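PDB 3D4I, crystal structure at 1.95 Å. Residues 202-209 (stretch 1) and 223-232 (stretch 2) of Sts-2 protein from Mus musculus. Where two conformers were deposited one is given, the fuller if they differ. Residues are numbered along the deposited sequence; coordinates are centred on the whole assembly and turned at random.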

# COMPACT_ATOMS: atom_id res chain seq x y z
N HIS A 202 -9.74 -6.62 -15.60
CA HIS A 202 -10.25 -7.46 -14.54
C HIS A 202 -9.48 -8.76 -14.51
O HIS A 202 -8.76 -9.05 -15.45
CB HIS A 202 -11.74 -7.75 -14.82
CG HIS A 202 -12.55 -6.49 -14.97
ND1 HIS A 202 -13.13 -5.84 -13.90
CD2 HIS A 202 -12.82 -5.73 -16.06
CE1 HIS A 202 -13.75 -4.75 -14.33
NE2 HIS A 202 -13.56 -4.65 -15.63
N SER A 203 -9.63 -9.54 -13.44
CA SER A 203 -8.92 -10.82 -13.33
C SER A 203 -9.22 -11.70 -14.55
O SER A 203 -8.34 -12.32 -15.11
CB SER A 203 -9.32 -11.54 -12.05
OG SER A 203 -8.77 -10.87 -10.92
N SER A 204 -10.49 -11.72 -14.95
CA SER A 204 -10.90 -12.49 -16.15
C SER A 204 -10.07 -12.20 -17.41
O SER A 204 -9.82 -13.12 -18.23
CB SER A 204 -12.37 -12.21 -16.44
OG SER A 204 -12.63 -10.84 -16.37
N ALA A 205 -9.69 -10.94 -17.59
CA ALA A 205 -8.99 -10.51 -18.79
C ALA A 205 -7.59 -11.12 -18.94
O ALA A 205 -7.08 -11.21 -20.06
CB ALA A 205 -8.92 -8.98 -18.86
N LEU A 206 -6.95 -11.49 -17.83
CA LEU A 206 -5.61 -12.09 -17.93
C LEU A 206 -5.66 -13.39 -18.74
O LEU A 206 -4.66 -13.76 -19.35
CB LEU A 206 -4.93 -12.30 -16.57
CG LEU A 206 -4.14 -11.09 -16.01
CD1 LEU A 206 -5.09 -10.09 -15.40
CD2 LEU A 206 -3.12 -11.53 -14.98
N ASP A 207 -6.82 -14.03 -18.75
CA ASP A 207 -7.06 -15.21 -19.59
C ASP A 207 -7.71 -14.83 -20.94
O ASP A 207 -7.20 -15.16 -22.02
CB ASP A 207 -7.93 -16.25 -18.85
CG ASP A 207 -7.97 -17.60 -19.58
OD1 ASP A 207 -6.90 -18.21 -19.76
OD2 ASP A 207 -9.07 -18.07 -19.95
N SER A 208 -8.84 -14.14 -20.88
CA SER A 208 -9.63 -13.88 -22.08
C SER A 208 -9.01 -12.91 -23.08
O SER A 208 -9.38 -12.93 -24.25
CB SER A 208 -11.03 -13.39 -21.69
OG SER A 208 -10.94 -12.08 -21.19
N CYS A 209 -8.10 -12.04 -22.63
CA CYS A 209 -7.43 -11.10 -23.53
C CYS A 209 -6.07 -11.59 -24.04
O CYS A 209 -5.42 -10.94 -24.88
CB CYS A 209 -7.35 -9.68 -22.91
SG CYS A 209 -9.00 -8.93 -22.68
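Stretch 2, residues 223-232: DFAQLVRKIP

Two segments of one chain can pack closely without a direct hydrogen bond between them, and this pair from Sts-2 is a compact example. Stretch 2 enters as a helix that began earlier in the chain and leaves it for a loop; after K230 the backbone is extended at I231 and P232. It runs against stretch 1 in the opposite sense, so that S203 lies beside V228 (CA to CA 5.3 Å) and D207 beside F224 (CA to CA 7.5 Å). H202 stays out of reach. At S203, where the CA spacing is smallest, side chain and backbone both meet stretch 2: S203 CB is 3.3 Å from V228 O, S203 O is 3.2 Å from I231 CD1, and a water lies within hydrogen-bonding distance of S203 OG (2.8 Å), V228 O (2.9 Å) and I231 O (2.8 Å). S204 follows, its CA 3.7 Å from V228 CG1 and its O 3.5 Å from F224 CE1, at the edge of the ring. In the short helix of stretch 1, A205 points away from stretch 2, whereas L206 returns to the interface and sets CB 3.7 Å from I231 CD1, an apolar contact. D207 also points toward stretch 2: its OD2 meets the F224 ring edge at CD1 (3.3 Å), and its OD1 lies 3.8 Å from L227 CD2. S208 ends the contact, with CB 4.5 Å from F224 CE1.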

# COMPACT_ATOMS: atom_id res chain seq x y z
N ASP A 223 -13.02 -24.12 -15.61
CA ASP A 223 -11.58 -23.97 -15.59
C ASP A 223 -11.17 -22.49 -15.57
O ASP A 223 -10.29 -22.09 -14.81
CB ASP A 223 -11.02 -24.69 -16.82
CG ASP A 223 -10.93 -26.19 -16.63
OD1 ASP A 223 -10.70 -26.64 -15.48
OD2 ASP A 223 -11.07 -26.93 -17.63
N PHE A 224 -11.84 -21.69 -16.40
CA PHE A 224 -11.61 -20.23 -16.46
C PHE A 224 -11.94 -19.60 -15.09
O PHE A 224 -11.12 -18.91 -14.50
CB PHE A 224 -12.44 -19.66 -17.61
CG PHE A 224 -12.64 -18.16 -17.59
CD1 PHE A 224 -11.66 -17.30 -18.08
CD2 PHE A 224 -13.87 -17.63 -17.18
CE1 PHE A 224 -11.88 -15.91 -18.08
CE2 PHE A 224 -14.09 -16.24 -17.20
CZ PHE A 224 -13.09 -15.39 -17.65
N ALA A 225 -13.12 -19.91 -14.55
CA ALA A 225 -13.56 -19.32 -13.28
C ALA A 225 -12.61 -19.64 -12.11
O ALA A 225 -12.30 -18.78 -11.27
CB ALA A 225 -15.01 -19.75 -12.99
N GLN A 226 -12.13 -20.88 -12.06
CA GLN A 226 -11.16 -21.33 -11.05
C GLN A 226 -9.84 -20.57 -11.19
O GLN A 226 -9.26 -20.12 -10.19
CB GLN A 226 -10.95 -22.85 -11.13
CG GLN A 226 -12.13 -23.66 -10.60
CD GLN A 226 -12.16 -25.12 -11.05
OE1 GLN A 226 -13.22 -25.72 -11.13
NE2 GLN A 226 -10.99 -25.69 -11.34
N LEU A 227 -9.42 -20.35 -12.44
CA LEU A 227 -8.16 -19.70 -12.75
C LEU A 227 -8.16 -18.23 -12.34
O LEU A 227 -7.19 -17.75 -11.77
CB LEU A 227 -7.89 -19.79 -14.26
CG LEU A 227 -6.49 -19.96 -14.85
CD1 LEU A 227 -6.25 -21.42 -15.20
CD2 LEU A 227 -6.37 -19.11 -16.13
N VAL A 228 -9.25 -17.53 -12.65
CA VAL A 228 -9.27 -16.08 -12.49
C VAL A 228 -9.57 -15.62 -11.05
O VAL A 228 -9.15 -14.54 -10.61
CB VAL A 228 -10.09 -15.36 -13.63
CG1 VAL A 228 -9.44 -15.68 -14.98
CG2 VAL A 228 -11.57 -15.74 -13.63
N ARG A 229 -10.22 -16.49 -10.30
CA ARG A 229 -10.33 -16.36 -8.85
C ARG A 229 -8.98 -16.04 -8.19
O ARG A 229 -8.91 -15.26 -7.24
CB ARG A 229 -10.90 -17.68 -8.31
CG ARG A 229 -11.13 -17.74 -6.83
CD ARG A 229 -11.64 -19.11 -6.46
NE ARG A 229 -10.63 -19.96 -5.84
CZ ARG A 229 -10.09 -19.72 -4.64
NH1 ARG A 229 -10.43 -18.63 -3.96
NH2 ARG A 229 -9.20 -20.56 -4.14
N LYS A 230 -7.91 -16.63 -8.73
CA LYS A 230 -6.57 -16.62 -8.12
C LYS A 230 -5.67 -15.39 -8.34
O LYS A 230 -4.61 -15.25 -7.72
CB LYS A 230 -5.82 -17.88 -8.56
CG LYS A 230 -6.51 -19.19 -8.13
CD LYS A 230 -5.54 -20.34 -7.98
CE LYS A 230 -6.16 -21.46 -7.14
NZ LYS A 230 -5.33 -22.72 -7.14
N ILE A 231 -6.08 -14.49 -9.22
CA ILE A 231 -5.24 -13.38 -9.63
C ILE A 231 -5.28 -12.22 -8.60
O ILE A 231 -6.34 -11.76 -8.25
CB ILE A 231 -5.69 -12.92 -11.05
CG1 ILE A 231 -5.67 -14.13 -12.00
CG2 ILE A 231 -4.81 -11.78 -11.56
CD1 ILE A 231 -6.15 -13.82 -13.39
N PRO A 232 -4.11 -11.77 -8.10
CA PRO A 232 -4.05 -10.69 -7.10
C PRO A 232 -4.18 -9.31 -7.71
O PRO A 232 -4.11 -9.17 -8.91
CB PRO A 232 -2.65 -10.84 -6.51
CG PRO A 232 -1.84 -11.39 -7.62
CD PRO A 232 -2.77 -12.26 -8.45
O HOH W 1 -9.01 -12.39 -8.62